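Long-range contact in maternal effect protein oskar (Drosophila melanogaster, PDB 5A4A), which helps induce the germline as a germ plasm component, its OSK domain having an SGNH-hydrolase-like fold and binding RNA: residues Leu70-Asn84 against Glu109-Leu122. Residues are numbered along the deposited sequence; the frame is centred on the assembly and turned at random.
Sequences LKRVQLPEGTQIIVN and EMHNMRLVPILTNL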
ATOM      1  N   LEU A  70     -11.074  -5.249  -3.968  1.00 15.49           N
ATOM      2  CA  LEU A  70     -11.984  -4.283  -4.584  1.00 12.00           C
ATOM      3  C   LEU A  70     -13.273  -4.900  -5.108  1.00 21.32           C
ATOM      4  O   LEU A  70     -14.296  -4.219  -5.200  1.00 23.14           O
ATOM      5  CB  LEU A  70     -11.285  -3.507  -5.705  1.00 11.40           C
ATOM      6  CG  LEU A  70     -10.186  -2.566  -5.219  1.00 10.22           C
ATOM      7  CD1 LEU A  70      -9.553  -1.862  -6.421  1.00 19.12           C
ATOM      8  CD2 LEU A  70     -10.754  -1.553  -4.245  1.00 13.16           C
ATOM      9  N   LYS A  71     -13.223  -6.183  -5.454  1.00 24.01           N
ATOM     10  CA  LYS A  71     -14.422  -6.896  -5.885  1.00 21.91           C
ATOM     11  C   LYS A  71     -15.319  -7.125  -4.685  1.00 32.34           C
ATOM     12  O   LYS A  71     -16.523  -7.332  -4.824  1.00 37.50           O
ATOM     13  CB  LYS A  71     -14.062  -8.240  -6.512  1.00 24.08           C
ATOM     14  CG  LYS A  71     -13.229  -8.146  -7.775  1.00 28.27           C
ATOM     15  CD  LYS A  71     -12.870  -9.529  -8.317  1.00 35.85           C
ATOM     16  CE  LYS A  71     -12.096  -9.405  -9.624  1.00 42.36           C
ATOM     17  NZ  LYS A  71     -11.624 -10.718 -10.153  1.00 46.62           N
ATOM     18  N   ARG A  72     -14.719  -7.105  -3.501  1.00 26.40           N
ATOM     19  CA  ARG A  72     -15.472  -7.288  -2.273  1.00 33.79           C
ATOM     20  C   ARG A  72     -15.658  -5.959  -1.554  1.00 35.13           C
ATOM     21  O   ARG A  72     -15.747  -5.909  -0.328  1.00 34.32           O
ATOM     22  CB  ARG A  72     -14.805  -8.332  -1.371  1.00 30.67           C
ATOM     23  CG  ARG A  72     -14.784  -9.720  -1.996  1.00 34.50           C
ATOM     24  CD  ARG A  72     -14.247 -10.787  -1.048  1.00 38.18           C
ATOM     25  NE  ARG A  72     -14.425 -12.126  -1.609  1.00 39.00           N
ATOM     26  N   VAL A  73     -15.724  -4.884  -2.337  1.00 25.11           N
ATOM     27  CA  VAL A  73     -16.049  -3.574  -1.799  1.00 25.13           C
ATOM     28  C   VAL A  73     -17.009  -2.870  -2.750  1.00 23.26           C
ATOM     29  O   VAL A  73     -17.051  -3.187  -3.938  1.00 24.22           O
ATOM     30  CB  VAL A  73     -14.786  -2.707  -1.581  1.00 32.25           C
ATOM     31  CG1 VAL A  73     -14.421  -1.962  -2.851  1.00 32.11           C
ATOM     32  CG2 VAL A  73     -15.004  -1.726  -0.443  1.00 23.61           C
ATOM     33  N   GLN A  74     -17.792  -1.937  -2.215  1.00 21.89           N
ATOM     34  CA  GLN A  74     -18.721  -1.154  -3.013  1.00 26.06           C
ATOM     35  C   GLN A  74     -18.665   0.326  -2.636  1.00 29.85           C
ATOM     36  O   GLN A  74     -19.013   0.714  -1.523  1.00 27.36           O
ATOM     37  CB  GLN A  74     -20.140  -1.690  -2.835  1.00 31.80           C
ATOM     38  CG  GLN A  74     -21.137  -1.114  -3.801  1.00 32.36           C
ATOM     39  CD  GLN A  74     -22.543  -1.621  -3.552  1.00 37.45           C
ATOM     40  OE1 GLN A  74     -22.870  -2.103  -2.462  1.00 43.13           O
ATOM     41  NE2 GLN A  74     -23.385  -1.517  -4.569  1.00 36.15           N
ATOM     42  N   LEU A  75     -18.242   1.146  -3.594  1.00 23.58           N
ATOM     43  CA  LEU A  75     -18.021   2.570  -3.387  1.00 21.32           C
ATOM     44  C   LEU A  75     -18.627   3.333  -4.564  1.00 24.04           C
ATOM     45  O   LEU A  75     -18.752   2.778  -5.654  1.00 29.10           O
ATOM     46  CB  LEU A  75     -16.515   2.836  -3.317  1.00 20.55           C
ATOM     47  CG  LEU A  75     -15.829   2.363  -2.036  1.00 18.88           C
ATOM     48  CD1 LEU A  75     -14.318   2.246  -2.239  1.00 22.77           C
ATOM     49  CD2 LEU A  75     -16.154   3.347  -0.932  1.00 20.56           C
ATOM     50  N   PRO A  76     -19.010   4.604  -4.348  1.00 23.21           N
ATOM     51  CA  PRO A  76     -19.612   5.449  -5.390  1.00 26.74           C
ATOM     52  C   PRO A  76     -18.690   5.639  -6.597  1.00 24.76           C
ATOM     53  O   PRO A  76     -17.472   5.699  -6.418  1.00 22.34           O
ATOM     54  CB  PRO A  76     -19.806   6.794  -4.680  1.00 22.64           C
ATOM     55  CG  PRO A  76     -19.846   6.467  -3.230  1.00 25.67           C
ATOM     56  CD  PRO A  76     -18.935   5.296  -3.047  1.00 26.90           C
ATOM     57  N   GLU A  77     -19.252   5.735  -7.800  1.00 24.17           N
ATOM     58  CA  GLU A  77     -18.433   5.993  -8.978  1.00 25.08           C
ATOM     59  C   GLU A  77     -17.651   7.281  -8.765  1.00 21.16           C
ATOM     60  O   GLU A  77     -18.139   8.226  -8.137  1.00 25.96           O
ATOM     61  CB  GLU A  77     -19.275   6.072 -10.261  1.00 30.91           C
ATOM     62  CG  GLU A  77     -20.250   7.236 -10.313  1.00 29.24           C
ATOM     63  CD  GLU A  77     -20.933   7.371 -11.668  1.00 34.26           C
ATOM     64  OE1 GLU A  77     -20.216   7.520 -12.686  1.00 38.04           O
ATOM     65  OE2 GLU A  77     -22.183   7.334 -11.708  1.00 24.20           O
ATOM     66  N   GLY A  78     -16.420   7.296  -9.254  1.00 22.87           N
ATOM     67  CA  GLY A  78     -15.556   8.449  -9.114  1.00 21.91           C
ATOM     68  C   GLY A  78     -14.800   8.526  -7.798  1.00 15.41           C
ATOM     69  O   GLY A  78     -14.017   9.452  -7.594  1.00 20.72           O
ATOM     70  N   THR A  79     -15.026   7.577  -6.894  1.00 15.53           N
ATOM     71  CA  THR A  79     -14.264   7.571  -5.643  1.00 12.52           C
ATOM     72  C   THR A  79     -12.769   7.488  -5.928  1.00 12.98           C
ATOM     73  O   THR A  79     -12.338   6.641  -6.702  1.00 15.01           O
ATOM     74  CB  THR A  79     -14.675   6.404  -4.725  1.00 14.32           C
ATOM     75  OG1 THR A  79     -16.046   6.564  -4.355  1.00 18.77           O
ATOM     76  CG2 THR A  79     -13.822   6.379  -3.459  1.00 17.35           C
ATOM     77  N   GLN A  80     -11.994   8.380  -5.312  1.00 12.60           N
ATOM     78  CA  GLN A  80     -10.541   8.376  -5.444  1.00 10.49           C
ATOM     79  C   GLN A  80      -9.918   7.653  -4.265  1.00 14.60           C
ATOM     80  O   GLN A  80     -10.246   7.938  -3.107  1.00 14.30           O
ATOM     81  CB  GLN A  80      -9.989   9.800  -5.526  1.00 11.22           C
ATOM     82  CG  GLN A  80     -10.453  10.581  -6.754  1.00 12.91           C
ATOM     83  CD  GLN A  80     -10.129  12.055  -6.649  1.00 19.91           C
ATOM     84  OE1 GLN A  80      -9.053  12.500  -7.058  1.00 24.51           O
ATOM     85  NE2 GLN A  80     -11.061  12.827  -6.104  1.00 21.17           N
ATOM     86  N   ILE A  81      -9.030   6.707  -4.571  1.00  9.75           N
ATOM     87  CA  ILE A  81      -8.402   5.879  -3.543  1.00  7.59           C
ATOM     88  C   ILE A  81      -6.888   6.060  -3.584  1.00  8.10           C
ATOM     89  O   ILE A  81      -6.283   5.929  -4.643  1.00 11.54           O
ATOM     90  CB  ILE A  81      -8.732   4.380  -3.781  1.00 11.57           C
ATOM     91  CG1 ILE A  81     -10.253   4.150  -3.782  1.00 16.17           C
ATOM     92  CG2 ILE A  81      -8.017   3.476  -2.750  1.00 10.44           C
ATOM     93  CD1 ILE A  81     -10.666   2.714  -4.131  1.00 11.77           C
ATOM     94  N   ILE A  82      -6.275   6.359  -2.440  1.00 10.56           N
ATOM     95  CA  ILE A  82      -4.817   6.453  -2.393  1.00  8.65           C
ATOM     96  C   ILE A  82      -4.231   5.052  -2.210  1.00  9.68           C
ATOM     97  O   ILE A  82      -4.543   4.356  -1.245  1.00 11.81           O
ATOM     98  CB  ILE A  82      -4.333   7.413  -1.279  1.00  8.99           C
ATOM     99  CG1 ILE A  82      -4.859   8.837  -1.543  1.00 11.52           C
ATOM    100  CG2 ILE A  82      -2.808   7.418  -1.198  1.00 10.76           C
ATOM    101  CD1 ILE A  82      -4.551   9.852  -0.429  1.00 11.60           C
ATOM    102  N   VAL A  83      -3.366   4.656  -3.140  1.00 12.95           N
ATOM    103  CA  VAL A  83      -2.869   3.282  -3.214  1.00 11.78           C
ATOM    104  C   VAL A  83      -1.370   3.170  -2.955  1.00 10.06           C
ATOM    105  O   VAL A  83      -0.573   3.896  -3.550  1.00  9.99           O
ATOM    106  CB  VAL A  83      -3.150   2.692  -4.606  1.00 14.00           C
ATOM    107  CG1 VAL A  83      -2.614   1.260  -4.707  1.00 13.94           C
ATOM    108  CG2 VAL A  83      -4.650   2.739  -4.907  1.00 12.56           C
ATOM    109  N   ASN A  84      -0.994   2.268  -2.051  1.00 10.14           N
ATOM    110  CA  ASN A  84       0.407   1.887  -1.891  1.00 12.85           C
ATOM    111  C   ASN A  84       0.470   0.368  -1.889  1.00 10.21           C
ATOM    112  O   ASN A  84       0.158  -0.274  -0.884  1.00 11.05           O
ATOM    113  CB  ASN A  84       0.989   2.442  -0.582  1.00 10.52           C
ATOM    114  CG  ASN A  84       2.476   2.150  -0.433  1.00  9.10           C
ATOM    115  OD1 ASN A  84       2.877   1.269   0.337  1.00 12.14           O
ATOM    116  ND2 ASN A  84       3.304   2.887  -1.173  1.00 10.42           N
ATOM    117  N   GLU A 109      -8.761  -2.734 -13.831  1.00 12.82           N
ATOM    118  CA  GLU A 109      -9.933  -3.105 -13.051  1.00 14.57           C
ATOM    119  C   GLU A 109     -10.545  -1.903 -12.323  1.00 12.55           C
ATOM    120  O   GLU A 109     -11.763  -1.735 -12.295  1.00 15.34           O
ATOM    121  CB  GLU A 109      -9.576  -4.202 -12.043  1.00 13.43           C
ATOM    122  CG  GLU A 109     -10.637  -4.437 -11.002  1.00 23.33           C
ATOM    123  CD  GLU A 109     -10.228  -5.494  -9.994  1.00 26.09           C
ATOM    124  OE1 GLU A 109      -9.318  -6.289 -10.278  1.00 31.00           O
ATOM    125  OE2 GLU A 109     -10.808  -5.540  -8.904  1.00 22.10           O
ATOM    126  N   MET A 110      -9.700  -1.068 -11.734  1.00 12.58           N
ATOM    127  CA  MET A 110     -10.192   0.145 -11.092  1.00 12.96           C
ATOM    128  C   MET A 110     -10.908   1.041 -12.109  1.00 12.91           C
ATOM    129  O   MET A 110     -11.958   1.613 -11.812  1.00 15.66           O
ATOM    130  CB  MET A 110      -9.049   0.880 -10.384  1.00  9.91           C
ATOM    131  CG  MET A 110      -8.501   0.087  -9.196  1.00 10.61           C
ATOM    132  SD  MET A 110      -7.252   0.940  -8.232  1.00 13.38           S
ATOM    133  CE  MET A 110      -8.239   2.260  -7.508  1.00 17.01           C
ATOM    134  N   HIS A 111     -10.356   1.132 -13.313  1.00 12.84           N
ATOM    135  CA  HIS A 111     -10.992   1.923 -14.365  1.00 14.24           C
ATOM    136  C   HIS A 111     -12.375   1.346 -14.686  1.00 17.16           C
ATOM    137  O   HIS A 111     -13.370   2.073 -14.784  1.00 16.00           O
ATOM    138  CB  HIS A 111     -10.117   1.954 -15.617  1.00 13.23           C
ATOM    139  CG  HIS A 111     -10.568   2.948 -16.644  1.00 18.46           C
ATOM    140  ND1 HIS A 111     -10.263   2.833 -17.978  1.00 17.34           N
ATOM    141  CD2 HIS A 111     -11.312   4.078 -16.520  1.00 18.66           C
ATOM    142  CE1 HIS A 111     -10.795   3.850 -18.641  1.00 20.19           C
ATOM    143  NE2 HIS A 111     -11.433   4.616 -17.775  1.00 16.65           N
ATOM    144  N   ASN A 112     -12.436   0.029 -14.834  1.00 14.38           N
ATOM    145  CA  ASN A 112     -13.711  -0.634 -15.078  1.00 17.59           C
ATOM    146  C   ASN A 112     -14.724  -0.477 -13.931  1.00 15.84           C
ATOM    147  O   ASN A 112     -15.939  -0.485 -14.162  1.00 24.39           O
ATOM    148  CB  ASN A 112     -13.483  -2.108 -15.431  1.00 25.36           C
ATOM    149  CG  ASN A 112     -12.852  -2.282 -16.802  1.00 31.29           C
ATOM    150  OD1 ASN A 112     -12.973  -1.411 -17.667  1.00 35.33           O
ATOM    151  ND2 ASN A 112     -12.181  -3.409 -17.012  1.00 37.40           N
ATOM    152  N   MET A 113     -14.230  -0.315 -12.708  1.00 15.27           N
ATOM    153  CA  MET A 113     -15.095  -0.095 -11.552  1.00 16.11           C
ATOM    154  C   MET A 113     -15.409   1.375 -11.324  1.00 19.96           C
ATOM    155  O   MET A 113     -16.149   1.716 -10.394  1.00 17.58           O
ATOM    156  CB  MET A 113     -14.455  -0.671 -10.289  1.00 14.79           C
ATOM    157  CG  MET A 113     -14.337  -2.169 -10.309  1.00 19.70           C
ATOM    158  SD  MET A 113     -13.507  -2.749  -8.828  1.00 22.53           S
ATOM    159  CE  MET A 113     -13.752  -4.514  -8.991  1.00 26.86           C
ATOM    160  N   ARG A 114     -14.839   2.233 -12.174  1.00 17.34           N
ATOM    161  CA  ARG A 114     -14.934   3.689 -12.029  1.00 15.49           C
ATOM    162  C   ARG A 114     -14.392   4.185 -10.683  1.00 19.06           C
ATOM    163  O   ARG A 114     -14.920   5.126 -10.092  1.00 22.95           O
ATOM    164  CB  ARG A 114     -16.369   4.163 -12.279  1.00 20.13           C
ATOM    165  CG  ARG A 114     -16.900   3.718 -13.631  1.00 18.86           C
ATOM    166  CD  ARG A 114     -18.408   3.874 -13.708  1.00 30.57           C
ATOM    167  NE  ARG A 114     -19.077   3.104 -12.660  1.00 41.18           N
ATOM    168  CZ  ARG A 114     -19.468   1.837 -12.786  1.00 41.93           C
ATOM    169  NH1 ARG A 114     -19.265   1.185 -13.925  1.00 44.51           N
ATOM    170  NH2 ARG A 114     -20.067   1.221 -11.774  1.00 38.16           N
ATOM    171  N   LEU A 115     -13.325   3.539 -10.214  1.00 13.07           N
ATOM    172  CA  LEU A 115     -12.589   3.995  -9.036  1.00 12.27           C
ATOM    173  C   LEU A 115     -11.280   4.612  -9.504  1.00 11.09           C
ATOM    174  O   LEU A 115     -10.558   4.014 -10.307  1.00 13.72           O
ATOM    175  CB  LEU A 115     -12.303   2.813  -8.102  1.00 13.65           C
ATOM    176  CG  LEU A 115     -13.561   2.082  -7.635  1.00 16.90           C
ATOM    177  CD1 LEU A 115     -13.180   0.843  -6.827  1.00 17.17           C
ATOM    178  CD2 LEU A 115     -14.433   3.016  -6.822  1.00 21.58           C
ATOM    179  N   VAL A 116     -10.958   5.805  -9.012  1.00 11.54           N
ATOM    180  CA  VAL A 116      -9.769   6.504  -9.504  1.00 12.92           C
ATOM    181  C   VAL A 116      -8.581   6.282  -8.586  1.00 12.52           C
ATOM    182  O   VAL A 116      -8.618   6.685  -7.432  1.00 10.46           O
ATOM    183  CB  VAL A 116     -10.017   8.019  -9.589  1.00 12.04           C
ATOM    184  CG1 VAL A 116      -8.823   8.716 -10.227  1.00 13.45           C
ATOM    185  CG2 VAL A 116     -11.302   8.314 -10.371  1.00 14.03           C
ATOM    186  N   PRO A 117      -7.509   5.649  -9.095  1.00 12.72           N
ATOM    187  CA  PRO A 117      -6.332   5.449  -8.245  1.00 13.01           C
ATOM    188  C   PRO A 117      -5.481   6.707  -8.173  1.00  9.15           C
ATOM    189  O   PRO A 117      -5.249   7.350  -9.207  1.00 12.64           O
ATOM    190  CB  PRO A 117      -5.543   4.337  -8.965  1.00 12.94           C
ATOM    191  CG  PRO A 117      -6.271   4.078 -10.272  1.00 14.23           C
ATOM    192  CD  PRO A 117      -7.301   5.148 -10.463  1.00 14.53           C
ATOM    193  N   ILE A 118      -5.067   7.061  -6.958  1.00  9.71           N
ATOM    194  CA  ILE A 118      -3.976   8.003  -6.729  1.00 10.43           C
ATOM    195  C   ILE A 118      -2.813   7.162  -6.227  1.00 12.91           C
ATOM    196  O   ILE A 118      -2.902   6.539  -5.163  1.00  9.69           O
ATOM    197  CB  ILE A 118      -4.365   9.087  -5.696  1.00 11.01           C
ATOM    198  CG1 ILE A 118      -5.468   9.993  -6.267  1.00 11.24           C
ATOM    199  CG2 ILE A 118      -3.143   9.924  -5.312  1.00  9.88           C
ATOM    200  CD1 ILE A 118      -6.130  10.908  -5.231  1.00 11.20           C
ATOM    201  N   LEU A 119      -1.744   7.083  -7.012  1.00 11.21           N
ATOM    202  CA  LEU A 119      -0.671   6.139  -6.707  1.00  7.11           C
ATOM    203  C   LEU A 119       0.406   6.754  -5.820  1.00  9.50           C
ATOM    204  O   LEU A 119       0.754   7.918  -5.973  1.00 13.82           O
ATOM    205  CB  LEU A 119      -0.019   5.589  -7.988  1.00  8.39           C
ATOM    206  CG  LEU A 119      -0.896   4.754  -8.930  1.00 14.14           C
ATOM    207  CD1 LEU A 119      -1.686   3.739  -8.142  1.00 14.57           C
ATOM    208  CD2 LEU A 119      -1.823   5.629  -9.761  1.00 18.33           C
ATOM    209  N   THR A 120       0.907   5.971  -4.869  1.00  8.54           N
ATOM    210  CA  THR A 120       2.196   6.285  -4.251  1.00  9.27           C
ATOM    211  C   THR A 120       3.144   5.185  -4.724  1.00 13.79           C
ATOM    212  O   THR A 120       2.720   4.042  -4.930  1.00 13.88           O
ATOM    213  CB  THR A 120       2.139   6.289  -2.711  1.00 11.69           C
ATOM    214  OG1 THR A 120       1.645   5.028  -2.258  1.00 12.50           O
ATOM    215  CG2 THR A 120       1.209   7.404  -2.176  1.00 12.66           C
ATOM    216  N   ASN A 121       4.417   5.507  -4.899  1.00 10.29           N
ATOM    217  CA  ASN A 121       5.378   4.457  -5.196  1.00  8.11           C
ATOM    218  C   ASN A 121       5.821   3.758  -3.894  1.00  8.54           C
ATOM    219  O   ASN A 121       5.295   4.052  -2.817  1.00 11.30           O
ATOM    220  CB  ASN A 121       6.555   4.956  -6.055  1.00 11.20           C
ATOM    221  CG  ASN A 121       7.409   6.011  -5.360  1.00 12.82           C
ATOM    222  OD1 ASN A 121       7.231   6.308  -4.183  1.00 14.19           O
ATOM    223  ND2 ASN A 121       8.352   6.578  -6.103  1.00 14.34           N
ATOM    224  N   LEU A 122       6.767   2.839  -3.987  1.00  7.63           N
ATOM    225  CA  LEU A 122       7.123   2.052  -2.799  1.00  8.46           C
ATOM    226  C   LEU A 122       8.274   2.676  -2.027  1.00 12.50           C
ATOM    227  O   LEU A 122       9.299   3.024  -2.602  1.00 11.29           O
ATOM    228  CB  LEU A 122       7.500   0.627  -3.181  1.00 10.09           C
ATOM    229  CG  LEU A 122       6.455  -0.156  -3.972  1.00  8.16           C
ATOM    230  CD1 LEU A 122       6.871  -1.623  -4.082  1.00  9.24           C
ATOM    231  CD2 LEU A 122       5.095  -0.024  -3.286  1.00 12.00           C
TER
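Thr120 grips Val83 and Asn84 of strand 80-84 through its short, branched side chain. Thr120 CB lies 3.7 Å from Val83 O. Thr120 OG1, set between backbone N and carbonyl carbon (chi1 56°), donates to Val83 O at 2.8 Å, and Thr120 N reaches the same oxygen, so two donors grip one carbonyl. Thr120 OG1 also accepts from Asn84 ND2 at 2.9 Å, nearly in the amide plane, whereas Thr120 CG2 rests on Ile82 CG2. A valine here would probably leave Val83 O with one donor fewer and the buried Asn84 amide without this acceptor.

Parallel backbone bonds carry the pairing back to Val116 N and Thr79 O; midway, the beta-branched Ile82 and Ile118 pair on one face, a residue type suited to extended chains. On the opposite face, slender Met110 bends at chi3 (67°) to bring its CE within 4.2 Å of Ile81 CD1, while Met110 CG meets Leu70 CD1 at 3.6 Å. Gly78, with positive phi in a type II turn, donates to Arg114 O.

Helix 96-112 links strands 80-84 and 116-120 in a beta-alpha-beta crossover, and its last turns also pack against helix 63-71; strands 25-29 and 154-155 flank the pair in the SGNH-type sheet.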